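Local coordinates for protein Cbs-cp12 (Microcystis aeruginosa PCC 7806, PDB 5NMU) that probably binds a regulatory ligand through its paired CBS domains and is thought to take part in redox regulation of photosynthesis through the fused CP12 domain, at residues V15-G20 with K112-I117; G20-A25 with M72-I77; G38-P43 with Y50-E55. All blocks are in the same frame, centred on the assembly; numbering follows the deposited sequence.

Interaction 1 (V15-G20 with K112-I117); sequences VVTIRG and KTLLGI
No ring or other flat side-chain group meets a partner by face or edge across this contact. The one flat side-chain group in the two segments, the R19 guanidinium, turns to other partners: its NH1 forms a salt bridge with E42 and its NE another with E143 of a second subunit. What remains between 15-20 and 112-117 is aliphatic. It joins the two halves of a CBS pair, the first strand region of one CBS sequence repeat lying against the antiparallel hairpin strand 113-119 of the other. No hydrogen bond crosses.

V15 carries most of it, its CB directed at the strand. CG1 lies flanked by the backbone N and C (chi1 64°) and meets L114 CD2 tip to tip at 3.8 Å. CG2, anti to the backbone N, goes the other way and crosses obliquely to I117, where it lies 3.9 Å from I117 CB. Between these branches V15 CB rests 3.8 Å from G116 CA, so the valine straddles a residue that has no side chain. G116 and L115 both face V108 on strand 105-110, a classic beta bulge.

In L114, chi1 174° carries CG away from the backbone N, and chi2 63° leaves CD2 extended toward V15 and T17. The same side chain also packs on P107, I109 and Y50, while I40 of the central strand touches V15 and I117; the contact is thus one edge of a wider apolar cluster. T17 adds a methyl rather than its hydroxyl: OG1 takes the place flanked by N and C, leaving CG2 anti to the carbonyl carbon. The two side chains pass antiparallel, with T17 CG2 only 3.5 Å from L114 CD2, a close methyl-methyl approach.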
ATOM      1  N   VAL A  15      -6.323 -30.103  -8.619  1.00 56.38           N
ATOM      2  CA  VAL A  15      -6.918 -28.796  -8.425  1.00 53.92           C
ATOM      3  C   VAL A  15      -8.418 -29.032  -8.265  1.00 53.05           C
ATOM      4  O   VAL A  15      -8.951 -29.926  -8.864  1.00 54.36           O
ATOM      5  CB  VAL A  15      -6.557 -27.805  -9.540  1.00 52.03           C
ATOM      6  CG1 VAL A  15      -7.110 -28.224 -10.900  1.00 52.26           C
ATOM      7  CG2 VAL A  15      -7.004 -26.401  -9.153  1.00 50.42           C
ATOM      8  N   VAL A  16      -9.030 -28.251  -7.385  1.00 52.16           N
ATOM      9  CA  VAL A  16     -10.426 -28.349  -7.000  1.00 51.38           C
ATOM     10  C   VAL A  16     -11.033 -27.004  -7.302  1.00 50.03           C
ATOM     11  O   VAL A  16     -10.379 -25.960  -7.023  1.00 50.70           O
ATOM     12  CB  VAL A  16     -10.540 -28.499  -5.447  1.00 51.12           C
ATOM     13  CG1 VAL A  16     -11.962 -28.856  -5.054  1.00 52.37           C
ATOM     14  CG2 VAL A  16      -9.591 -29.576  -4.965  1.00 51.82           C
ATOM     15  N   THR A  17     -12.262 -27.015  -7.830  1.00 47.71           N
ATOM     16  CA  THR A  17     -12.988 -25.791  -8.098  1.00 45.38           C
ATOM     17  C   THR A  17     -14.228 -25.680  -7.180  1.00 45.94           C
ATOM     18  O   THR A  17     -14.611 -26.643  -6.543  1.00 45.98           O
ATOM     19  CB  THR A  17     -13.423 -25.697  -9.569  1.00 44.39           C
ATOM     20  OG1 THR A  17     -14.414 -26.640  -9.811  1.00 45.21           O
ATOM     21  CG2 THR A  17     -12.286 -25.985 -10.535  1.00 44.24           C
ATOM     22  N   ILE A  18     -14.833 -24.492  -7.141  1.00 43.67           N
ATOM     23  CA  ILE A  18     -16.109 -24.262  -6.442  1.00 42.89           C
ATOM     24  C   ILE A  18     -16.888 -23.192  -7.196  1.00 43.41           C
ATOM     25  O   ILE A  18     -16.302 -22.370  -7.964  1.00 42.31           O
ATOM     26  CB  ILE A  18     -15.863 -23.858  -4.960  1.00 41.93           C
ATOM     27  CG1 ILE A  18     -17.158 -23.954  -4.132  1.00 42.32           C
ATOM     28  CG2 ILE A  18     -15.225 -22.484  -4.836  1.00 40.24           C
ATOM     29  CD1 ILE A  18     -16.908 -23.855  -2.655  1.00 42.51           C
ATOM     30  N   ARG A  19     -18.196 -23.188  -7.047  1.00 42.94           N
ATOM     31  CA  ARG A  19     -18.965 -22.142  -7.712  1.00 44.87           C
ATOM     32  C   ARG A  19     -18.929 -20.869  -6.872  1.00 43.31           C
ATOM     33  O   ARG A  19     -18.783 -20.926  -5.665  1.00 41.43           O
ATOM     34  CB  ARG A  19     -20.386 -22.599  -7.985  1.00 49.68           C
ATOM     35  CG  ARG A  19     -20.442 -23.820  -8.917  1.00 53.67           C
ATOM     36  CD  ARG A  19     -21.856 -24.063  -9.462  1.00 57.89           C
ATOM     37  NE  ARG A  19     -22.199 -23.009 -10.416  1.00 61.62           N
ATOM     38  CZ  ARG A  19     -21.745 -22.925 -11.680  1.00 65.74           C
ATOM     39  NH1 ARG A  19     -20.935 -23.862 -12.207  1.00 66.48           N
ATOM     40  NH2 ARG A  19     -22.122 -21.897 -12.437  1.00 66.67           N
ATOM     41  N   GLY A  20     -18.993 -19.723  -7.546  1.00 41.44           N
ATOM     42  CA  GLY A  20     -19.097 -18.438  -6.925  1.00 40.76           C
ATOM     43  C   GLY A  20     -20.307 -18.281  -6.007  1.00 41.87           C
ATOM     44  O   GLY A  20     -20.243 -17.515  -5.036  1.00 39.83           O
ATOM     45  N   LYS A 112      -8.302 -21.515 -22.072  1.00 41.60           N
ATOM     46  CA  LYS A 112      -9.426 -21.548 -21.136  1.00 42.46           C
ATOM     47  C   LYS A 112      -9.414 -22.766 -20.180  1.00 41.15           C
ATOM     48  O   LYS A 112     -10.371 -22.934 -19.424  1.00 39.64           O
ATOM     49  CB  LYS A 112     -10.747 -21.528 -21.924  1.00 44.60           C
ATOM     50  CG  LYS A 112     -11.149 -22.864 -22.590  1.00 46.49           C
ATOM     51  CD  LYS A 112     -12.508 -22.693 -23.273  1.00 48.60           C
ATOM     52  CE  LYS A 112     -13.171 -23.964 -23.813  1.00 50.39           C
ATOM     53  NZ  LYS A 112     -13.335 -25.062 -22.816  1.00 50.67           N
ATOM     54  N   THR A 113      -8.367 -23.613 -20.261  1.00 40.42           N
ATOM     55  CA  THR A 113      -8.329 -24.902 -19.570  1.00 41.21           C
ATOM     56  C   THR A 113      -7.499 -24.854 -18.284  1.00 40.71           C
ATOM     57  O   THR A 113      -6.303 -24.555 -18.306  1.00 41.27           O
ATOM     58  CB  THR A 113      -7.806 -26.084 -20.458  1.00 42.09           C
ATOM     59  OG1 THR A 113      -8.620 -26.238 -21.644  1.00 43.79           O
ATOM     60  CG2 THR A 113      -7.878 -27.416 -19.694  1.00 41.95           C
ATOM     61  N   LEU A 114      -8.136 -25.231 -17.182  1.00 40.69           N
ATOM     62  CA  LEU A 114      -7.531 -25.229 -15.858  1.00 39.27           C
ATOM     63  C   LEU A 114      -6.664 -26.459 -15.773  1.00 39.44           C
ATOM     64  O   LEU A 114      -7.101 -27.515 -16.162  1.00 40.97           O
ATOM     65  CB  LEU A 114      -8.633 -25.256 -14.781  1.00 40.02           C
ATOM     66  CG  LEU A 114      -8.195 -25.390 -13.305  1.00 39.41           C
ATOM     67  CD1 LEU A 114      -7.364 -24.185 -12.911  1.00 39.64           C
ATOM     68  CD2 LEU A 114      -9.380 -25.528 -12.372  1.00 39.38           C
ATOM     69  N   LEU A 115      -5.415 -26.307 -15.353  1.00 38.91           N
ATOM     70  CA  LEU A 115      -4.479 -27.457 -15.234  1.00 39.72           C
ATOM     71  C   LEU A 115      -4.053 -27.769 -13.801  1.00 38.74           C
ATOM     72  O   LEU A 115      -3.627 -28.866 -13.514  1.00 38.94           O
ATOM     73  CB  LEU A 115      -3.205 -27.199 -16.054  1.00 39.33           C
ATOM     74  CG  LEU A 115      -3.321 -27.096 -17.558  1.00 40.73           C
ATOM     75  CD1 LEU A 115      -1.962 -26.732 -18.145  1.00 40.77           C
ATOM     76  CD2 LEU A 115      -3.812 -28.424 -18.137  1.00 41.42           C
ATOM     77  N   GLY A 116      -4.104 -26.779 -12.925  1.00 37.69           N
ATOM     78  CA  GLY A 116      -3.506 -26.908 -11.621  1.00 37.64           C
ATOM     79  C   GLY A 116      -3.585 -25.582 -10.893  1.00 37.14           C
ATOM     80  O   GLY A 116      -4.236 -24.619 -11.365  1.00 36.52           O
ATOM     81  N   ILE A 117      -2.921 -25.533  -9.739  1.00 36.61           N
ATOM     82  CA  ILE A 117      -2.845 -24.347  -8.920  1.00 35.29           C
ATOM     83  C   ILE A 117      -1.389 -24.264  -8.443  1.00 34.35           C
ATOM     84  O   ILE A 117      -0.773 -25.268  -8.097  1.00 35.97           O
ATOM     85  CB  ILE A 117      -3.887 -24.406  -7.788  1.00 35.53           C
ATOM     86  CG1 ILE A 117      -3.975 -23.088  -7.028  1.00 34.63           C
ATOM     87  CG2 ILE A 117      -3.615 -25.567  -6.820  1.00 36.25           C
ATOM     88  CD1 ILE A 117      -5.204 -23.039  -6.091  1.00 35.62           C
TER

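Interaction 2 (G20-A25 with M72-I77); sequences GSATVA and MRVYEI
R73 and T23 cross obliquely where their backbones form a single bridge, and the methyl T23 CG2 lies over one face of the R73 guanidinium, 3.2 Å from R73 NH1. The arginine bends at chi2 (-70°), which brings NH1 to S21 O in a weak bond of 3.0 Å; its stronger partners are E147 and D148, in the CP12 region of a second subunit. T23 OG1 looks elsewhere, capping D26 N as the N-cap of helix 24-34.

The backbones do the main binding. V74 N points nearly along the A22 C=O axis at 2.9 Å from A22 O, and V24 N reaches M72 O at 2.8 Å from above the carbonyl plane. Y75 N sits on a lone pair of G20 O, an atom that also lies at the edge of the Y75 ring.

Toward helix 55-63, V24 CG2 packs 3.8 Å from I77 CD1 and also touches M72 CB. Segment 72-77 thereby ties the start of helix 24-34 in the first CBS repeat to the chain leading into the second, with V24, M72 and I77 against V62 of helix 55-63 and V74 and I77 against V53 of strand 51-54.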
ATOM      1  N   GLY A  20     -18.993 -19.723  -7.546  1.00 41.44           N
ATOM      2  CA  GLY A  20     -19.097 -18.438  -6.925  1.00 40.76           C
ATOM      3  C   GLY A  20     -20.307 -18.281  -6.007  1.00 41.87           C
ATOM      4  O   GLY A  20     -20.243 -17.515  -5.036  1.00 39.83           O
ATOM      5  N   SER A  21     -21.380 -19.005  -6.319  1.00 43.21           N
ATOM      6  CA  SER A  21     -22.614 -18.986  -5.563  1.00 45.17           C
ATOM      7  C   SER A  21     -22.559 -19.807  -4.289  1.00 45.16           C
ATOM      8  O   SER A  21     -23.487 -19.758  -3.516  1.00 47.70           O
ATOM      9  CB  SER A  21     -23.738 -19.509  -6.434  1.00 47.67           C
ATOM     10  OG  SER A  21     -23.389 -20.785  -6.921  1.00 48.01           O
ATOM     11  N   ALA A  22     -21.497 -20.595  -4.077  1.00 44.59           N
ATOM     12  CA  ALA A  22     -21.425 -21.448  -2.903  1.00 43.68           C
ATOM     13  C   ALA A  22     -21.170 -20.582  -1.682  1.00 42.53           C
ATOM     14  O   ALA A  22     -20.657 -19.449  -1.793  1.00 41.21           O
ATOM     15  CB  ALA A  22     -20.311 -22.455  -3.028  1.00 43.05           C
ATOM     16  N   THR A  23     -21.476 -21.139  -0.520  1.00 42.92           N
ATOM     17  CA  THR A  23     -21.310 -20.401   0.744  1.00 42.15           C
ATOM     18  C   THR A  23     -19.838 -20.491   1.118  1.00 40.90           C
ATOM     19  O   THR A  23     -19.156 -21.488   0.756  1.00 40.42           O
ATOM     20  CB  THR A  23     -22.141 -21.013   1.882  1.00 43.54           C
ATOM     21  OG1 THR A  23     -21.685 -22.348   2.156  1.00 42.66           O
ATOM     22  CG2 THR A  23     -23.647 -21.037   1.523  1.00 44.66           C
ATOM     23  N   VAL A  24     -19.369 -19.515   1.890  1.00 39.17           N
ATOM     24  CA  VAL A  24     -18.015 -19.540   2.394  1.00 38.96           C
ATOM     25  C   VAL A  24     -17.829 -20.809   3.270  1.00 40.57           C
ATOM     26  O   VAL A  24     -16.776 -21.447   3.251  1.00 40.84           O
ATOM     27  CB  VAL A  24     -17.673 -18.190   3.088  1.00 38.54           C
ATOM     28  CG1 VAL A  24     -16.332 -18.208   3.833  1.00 37.42           C
ATOM     29  CG2 VAL A  24     -17.722 -17.050   2.085  1.00 38.32           C
ATOM     30  N   ALA A  25     -18.860 -21.196   4.021  1.00 42.10           N
ATOM     31  CA  ALA A  25     -18.842 -22.454   4.760  1.00 43.24           C
ATOM     32  C   ALA A  25     -18.556 -23.678   3.891  1.00 43.66           C
ATOM     33  O   ALA A  25     -17.824 -24.595   4.315  1.00 45.07           O
ATOM     34  CB  ALA A  25     -20.179 -22.653   5.526  1.00 43.87           C
ATOM     35  N   MET A  72     -22.615 -15.874   4.206  1.00 53.41           N
ATOM     36  CA  MET A  72     -21.739 -15.251   3.152  1.00 51.01           C
ATOM     37  C   MET A  72     -21.421 -16.181   1.952  1.00 49.97           C
ATOM     38  O   MET A  72     -21.212 -17.393   2.115  1.00 48.20           O
ATOM     39  CB  MET A  72     -20.420 -14.776   3.762  1.00 52.28           C
ATOM     40  CG  MET A  72     -20.494 -13.475   4.537  1.00 54.00           C
ATOM     41  SD  MET A  72     -18.854 -12.717   4.687  1.00 56.03           S
ATOM     42  CE  MET A  72     -18.616 -11.798   3.179  1.00 53.54           C
ATOM     43  N   ARG A  73     -21.331 -15.599   0.750  1.00 47.58           N
ATOM     44  CA  ARG A  73     -21.056 -16.371  -0.461  1.00 46.21           C
ATOM     45  C   ARG A  73     -19.643 -16.102  -0.971  1.00 43.29           C
ATOM     46  O   ARG A  73     -19.056 -15.080  -0.668  1.00 41.57           O
ATOM     47  CB  ARG A  73     -22.059 -16.015  -1.546  1.00 48.35           C
ATOM     48  CG  ARG A  73     -23.514 -16.286  -1.162  1.00 51.04           C
ATOM     49  CD  ARG A  73     -23.831 -17.763  -1.085  1.00 53.13           C
ATOM     50  NE  ARG A  73     -25.239 -17.991  -0.750  1.00 56.19           N
ATOM     51  CZ  ARG A  73     -25.859 -19.165  -0.794  1.00 57.79           C
ATOM     52  NH1 ARG A  73     -25.230 -20.288  -1.159  1.00 58.37           N
ATOM     53  NH2 ARG A  73     -27.136 -19.214  -0.481  1.00 59.48           N
ATOM     54  N   VAL A  74     -19.121 -17.042  -1.748  1.00 42.20           N
ATOM     55  CA  VAL A  74     -17.775 -16.973  -2.287  1.00 40.25           C
ATOM     56  C   VAL A  74     -17.612 -15.744  -3.164  1.00 39.58           C
ATOM     57  O   VAL A  74     -16.609 -15.049  -3.064  1.00 37.13           O
ATOM     58  CB  VAL A  74     -17.401 -18.251  -3.064  1.00 40.99           C
ATOM     59  CG1 VAL A  74     -16.113 -18.081  -3.878  1.00 38.94           C
ATOM     60  CG2 VAL A  74     -17.222 -19.393  -2.081  1.00 41.98           C
ATOM     61  N   TYR A  75     -18.629 -15.422  -3.962  1.00 41.34           N
ATOM     62  CA  TYR A  75     -18.533 -14.238  -4.804  1.00 41.58           C
ATOM     63  C   TYR A  75     -18.243 -12.956  -4.039  1.00 41.21           C
ATOM     64  O   TYR A  75     -17.635 -12.036  -4.624  1.00 39.16           O
ATOM     65  CB  TYR A  75     -19.762 -14.070  -5.687  1.00 43.91           C
ATOM     66  CG  TYR A  75     -21.059 -13.723  -4.997  1.00 45.44           C
ATOM     67  CD1 TYR A  75     -21.354 -12.402  -4.652  1.00 45.84           C
ATOM     68  CD2 TYR A  75     -22.038 -14.708  -4.767  1.00 47.76           C
ATOM     69  CE1 TYR A  75     -22.568 -12.062  -4.095  1.00 46.51           C
ATOM     70  CE2 TYR A  75     -23.263 -14.372  -4.173  1.00 48.07           C
ATOM     71  CZ  TYR A  75     -23.481 -13.060  -3.837  1.00 47.74           C
ATOM     72  OH  TYR A  75     -24.635 -12.715  -3.305  1.00 49.66           O
ATOM     73  N   GLU A  76     -18.652 -12.890  -2.764  1.00 39.90           N
ATOM     74  CA  GLU A  76     -18.397 -11.690  -1.985  1.00 40.94           C
ATOM     75  C   GLU A  76     -16.935 -11.556  -1.576  1.00 40.02           C
ATOM     76  O   GLU A  76     -16.532 -10.472  -1.257  1.00 41.01           O
ATOM     77  CB  GLU A  76     -19.272 -11.618  -0.731  1.00 43.28           C
ATOM     78  CG  GLU A  76     -20.782 -11.712  -0.974  1.00 45.10           C
ATOM     79  CD  GLU A  76     -21.530 -11.870   0.335  1.00 47.66           C
ATOM     80  OE1 GLU A  76     -21.550 -10.913   1.133  1.00 51.09           O
ATOM     81  OE2 GLU A  76     -22.040 -12.965   0.593  1.00 47.74           O
ATOM     82  N   ILE A  77     -16.147 -12.637  -1.557  1.00 39.56           N
ATOM     83  CA  ILE A  77     -14.745 -12.564  -1.116  1.00 38.62           C
ATOM     84  C   ILE A  77     -13.687 -12.901  -2.193  1.00 38.13           C
ATOM     85  O   ILE A  77     -12.518 -12.527  -2.039  1.00 37.11           O
ATOM     86  CB  ILE A  77     -14.491 -13.378   0.177  1.00 38.73           C
ATOM     87  CG1 ILE A  77     -14.827 -14.832   0.022  1.00 39.09           C
ATOM     88  CG2 ILE A  77     -15.340 -12.813   1.319  1.00 40.68           C
ATOM     89  CD1 ILE A  77     -14.275 -15.701   1.142  1.00 38.62           C
TER

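Interaction 3 (G38-P43 with Y50-E55); sequences GLIVEP and YGIVTE
This is the beta hairpin of a CBS domain: strands 38-41 and 51-54 run antiparallel (156° between their directions), with strand 17-18 parallel on the other side of 38-41. L39 and V53 form one hydrogen-bonded pair, with both bonds nearly along the C=O axes; V41 and G51 form the next, where V41 N meets G51 O at 2.8 Å from well above the carbonyl plane and the return bond from G51 N is weak.

L39, V41 and V53 share one face, L39 against helix 24-34. A side chain on G51 would be pressed tightly against V41 CB. On the other face the two isoleucines cross obliquely, I40 CD1 lying 3.9 Å from I52 CD1. I40 CG2 turns to the edge of the Y50 ring, 3.6 Å from Y50 CD2.

Y50 packs at the loop end of the hairpin, its hydroxyl bonded to K112 O. An alanine here would probably loosen the loop end, losing the ring that meets I40 at its edge and P43 over its face as well as the bond to K112. P43 CG makes a CH-pi contact from 3.5 Å above the ring centroid of Y50, only 10° off the ring normal.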
ATOM      1  N   GLY A  38      -6.188 -22.681  -1.454  1.00 36.27           N
ATOM      2  CA  GLY A  38      -6.872 -21.918  -2.483  1.00 36.22           C
ATOM      3  C   GLY A  38      -7.832 -22.805  -3.248  1.00 37.06           C
ATOM      4  O   GLY A  38      -7.548 -23.969  -3.441  1.00 38.18           O
ATOM      5  N   LEU A  39      -9.000 -22.275  -3.593  1.00 37.60           N
ATOM      6  CA  LEU A  39      -9.933 -22.933  -4.481  1.00 38.04           C
ATOM      7  C   LEU A  39     -10.152 -22.056  -5.690  1.00 37.42           C
ATOM      8  O   LEU A  39     -10.338 -20.826  -5.590  1.00 35.49           O
ATOM      9  CB  LEU A  39     -11.303 -23.110  -3.836  1.00 39.27           C
ATOM     10  CG  LEU A  39     -11.415 -23.957  -2.642  1.00 41.20           C
ATOM     11  CD1 LEU A  39     -12.832 -23.783  -2.037  1.00 42.41           C
ATOM     12  CD2 LEU A  39     -11.116 -25.403  -3.033  1.00 43.17           C
ATOM     13  N   ILE A  40     -10.190 -22.701  -6.849  1.00 38.16           N
ATOM     14  CA  ILE A  40     -10.425 -21.972  -8.078  1.00 37.23           C
ATOM     15  C   ILE A  40     -11.935 -21.882  -8.293  1.00 38.45           C
ATOM     16  O   ILE A  40     -12.668 -22.868  -8.129  1.00 41.47           O
ATOM     17  CB  ILE A  40      -9.775 -22.686  -9.259  1.00 37.19           C
ATOM     18  CG1 ILE A  40      -8.283 -22.889  -9.044  1.00 36.74           C
ATOM     19  CG2 ILE A  40     -10.101 -21.945 -10.534  1.00 36.43           C
ATOM     20  CD1 ILE A  40      -7.527 -21.649  -8.662  1.00 36.69           C
ATOM     21  N   VAL A  41     -12.403 -20.710  -8.680  1.00 38.08           N
ATOM     22  CA  VAL A  41     -13.814 -20.496  -8.923  1.00 38.84           C
ATOM     23  C   VAL A  41     -14.156 -20.794 -10.408  1.00 40.77           C
ATOM     24  O   VAL A  41     -13.565 -20.202 -11.364  1.00 37.59           O
ATOM     25  CB  VAL A  41     -14.199 -19.069  -8.614  1.00 39.29           C
ATOM     26  CG1 VAL A  41     -15.638 -18.778  -9.078  1.00 39.77           C
ATOM     27  CG2 VAL A  41     -14.022 -18.796  -7.103  1.00 39.91           C
ATOM     28  N   GLU A  42     -15.186 -21.603 -10.564  1.00 42.19           N
ATOM     29  CA  GLU A  42     -15.536 -22.236 -11.828  1.00 44.90           C
ATOM     30  C   GLU A  42     -16.128 -21.204 -12.808  1.00 43.74           C
ATOM     31  O   GLU A  42     -17.071 -20.553 -12.468  1.00 43.11           O
ATOM     32  CB  GLU A  42     -16.559 -23.351 -11.520  1.00 48.17           C
ATOM     33  CG  GLU A  42     -17.071 -24.129 -12.734  1.00 53.32           C
ATOM     34  CD  GLU A  42     -17.846 -25.384 -12.335  1.00 56.79           C
ATOM     35  OE1 GLU A  42     -18.359 -25.426 -11.190  1.00 59.02           O
ATOM     36  OE2 GLU A  42     -17.926 -26.325 -13.178  1.00 62.73           O
ATOM     37  N   PRO A  43     -15.556 -21.044 -14.015  1.00 44.01           N
ATOM     38  CA  PRO A  43     -16.160 -20.186 -15.028  1.00 45.05           C
ATOM     39  C   PRO A  43     -17.575 -20.628 -15.310  1.00 47.52           C
ATOM     40  O   PRO A  43     -17.851 -21.822 -15.335  1.00 47.88           O
ATOM     41  CB  PRO A  43     -15.292 -20.442 -16.261  1.00 45.64           C
ATOM     42  CG  PRO A  43     -13.955 -20.821 -15.701  1.00 44.97           C
ATOM     43  CD  PRO A  43     -14.273 -21.615 -14.477  1.00 44.76           C
ATOM     44  N   TYR A  50     -11.664 -17.171 -14.909  1.00 38.46           N
ATOM     45  CA  TYR A  50     -11.405 -17.885 -13.682  1.00 38.73           C
ATOM     46  C   TYR A  50     -11.360 -16.930 -12.501  1.00 37.17           C
ATOM     47  O   TYR A  50     -11.103 -15.759 -12.648  1.00 35.97           O
ATOM     48  CB  TYR A  50     -10.094 -18.706 -13.752  1.00 39.00           C
ATOM     49  CG  TYR A  50     -10.253 -19.955 -14.588  1.00 40.43           C
ATOM     50  CD1 TYR A  50     -10.057 -19.915 -15.967  1.00 41.29           C
ATOM     51  CD2 TYR A  50     -10.644 -21.141 -14.010  1.00 41.09           C
ATOM     52  CE1 TYR A  50     -10.209 -21.049 -16.744  1.00 42.82           C
ATOM     53  CE2 TYR A  50     -10.845 -22.280 -14.777  1.00 42.83           C
ATOM     54  CZ  TYR A  50     -10.611 -22.230 -16.144  1.00 42.75           C
ATOM     55  OH  TYR A  50     -10.777 -23.351 -16.882  1.00 42.46           O
ATOM     56  N   GLY A  51     -11.642 -17.467 -11.332  1.00 36.18           N
ATOM     57  CA  GLY A  51     -11.521 -16.702 -10.098  1.00 35.21           C
ATOM     58  C   GLY A  51     -10.819 -17.572  -9.099  1.00 33.60           C
ATOM     59  O   GLY A  51     -10.577 -18.748  -9.380  1.00 33.05           O
ATOM     60  N   ILE A  52     -10.475 -16.991  -7.965  1.00 32.57           N
ATOM     61  CA  ILE A  52      -9.799 -17.694  -6.896  1.00 32.74           C
ATOM     62  C   ILE A  52     -10.276 -17.123  -5.555  1.00 32.43           C
ATOM     63  O   ILE A  52     -10.511 -15.926  -5.422  1.00 31.84           O
ATOM     64  CB  ILE A  52      -8.243 -17.625  -7.026  1.00 32.60           C
ATOM     65  CG1 ILE A  52      -7.552 -18.592  -6.009  1.00 32.90           C
ATOM     66  CG2 ILE A  52      -7.741 -16.181  -6.853  1.00 32.47           C
ATOM     67  CD1 ILE A  52      -6.100 -18.859  -6.350  1.00 32.30           C
ATOM     68  N   VAL A  53     -10.408 -18.018  -4.584  1.00 34.21           N
ATOM     69  CA  VAL A  53     -10.627 -17.682  -3.186  1.00 34.82           C
ATOM     70  C   VAL A  53      -9.568 -18.441  -2.363  1.00 34.42           C
ATOM     71  O   VAL A  53      -9.311 -19.660  -2.603  1.00 34.16           O
ATOM     72  CB  VAL A  53     -12.094 -17.941  -2.762  1.00 35.67           C
ATOM     73  CG1 VAL A  53     -12.533 -19.372  -2.899  1.00 36.48           C
ATOM     74  CG2 VAL A  53     -12.296 -17.486  -1.340  1.00 37.21           C
ATOM     75  N   THR A  54      -8.919 -17.693  -1.474  1.00 33.57           N
ATOM     76  CA  THR A  54      -7.756 -18.177  -0.721  1.00 33.08           C
ATOM     77  C   THR A  54      -8.004 -18.193   0.738  1.00 33.68           C
ATOM     78  O   THR A  54      -8.944 -17.538   1.221  1.00 33.87           O
ATOM     79  CB  THR A  54      -6.520 -17.289  -0.904  1.00 32.36           C
ATOM     80  OG1 THR A  54      -6.696 -16.021  -0.246  1.00 31.09           O
ATOM     81  CG2 THR A  54      -6.215 -17.099  -2.404  1.00 31.78           C
ATOM     82  N   GLU A  55      -7.151 -18.924   1.450  1.00 33.52           N
ATOM     83  CA  GLU A  55      -7.143 -18.883   2.922  1.00 34.33           C
ATOM     84  C   GLU A  55      -7.128 -17.474   3.521  1.00 34.71           C
ATOM     85  O   GLU A  55      -7.764 -17.233   4.562  1.00 35.96           O
ATOM     86  CB  GLU A  55      -5.994 -19.708   3.491  1.00 34.52           C
ATOM     87  CG  GLU A  55      -4.599 -19.217   3.097  1.00 35.32           C
ATOM     88  CD  GLU A  55      -3.500 -20.043   3.712  1.00 37.15           C
ATOM     89  OE1 GLU A  55      -3.837 -21.000   4.386  1.00 38.14           O
ATOM     90  OE2 GLU A  55      -2.287 -19.745   3.501  1.00 41.50           O
TER

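From the N terminus the chain enters at 15-20, and G20 passes it straight from interaction 1 into interaction 2. Helix 24-34 then makes the beta-alpha-beta crossover to strand 38-41, which pairs alongside 17-18, as in the bond from I18 N to I40 O. Interaction 3 closes the shortest loop when 50-55 returns. The loop of interaction 2 closes next, as 72-77 comes back to 20-25, and that of interaction 1 last, at 112-117. The three loops sit one within another and none cross. V53 and V41 pack on V74, joining the hairpin to 72-77, and Y50 links the hairpin to 112-117, so both CBS sequence repeats meet round one small sheet.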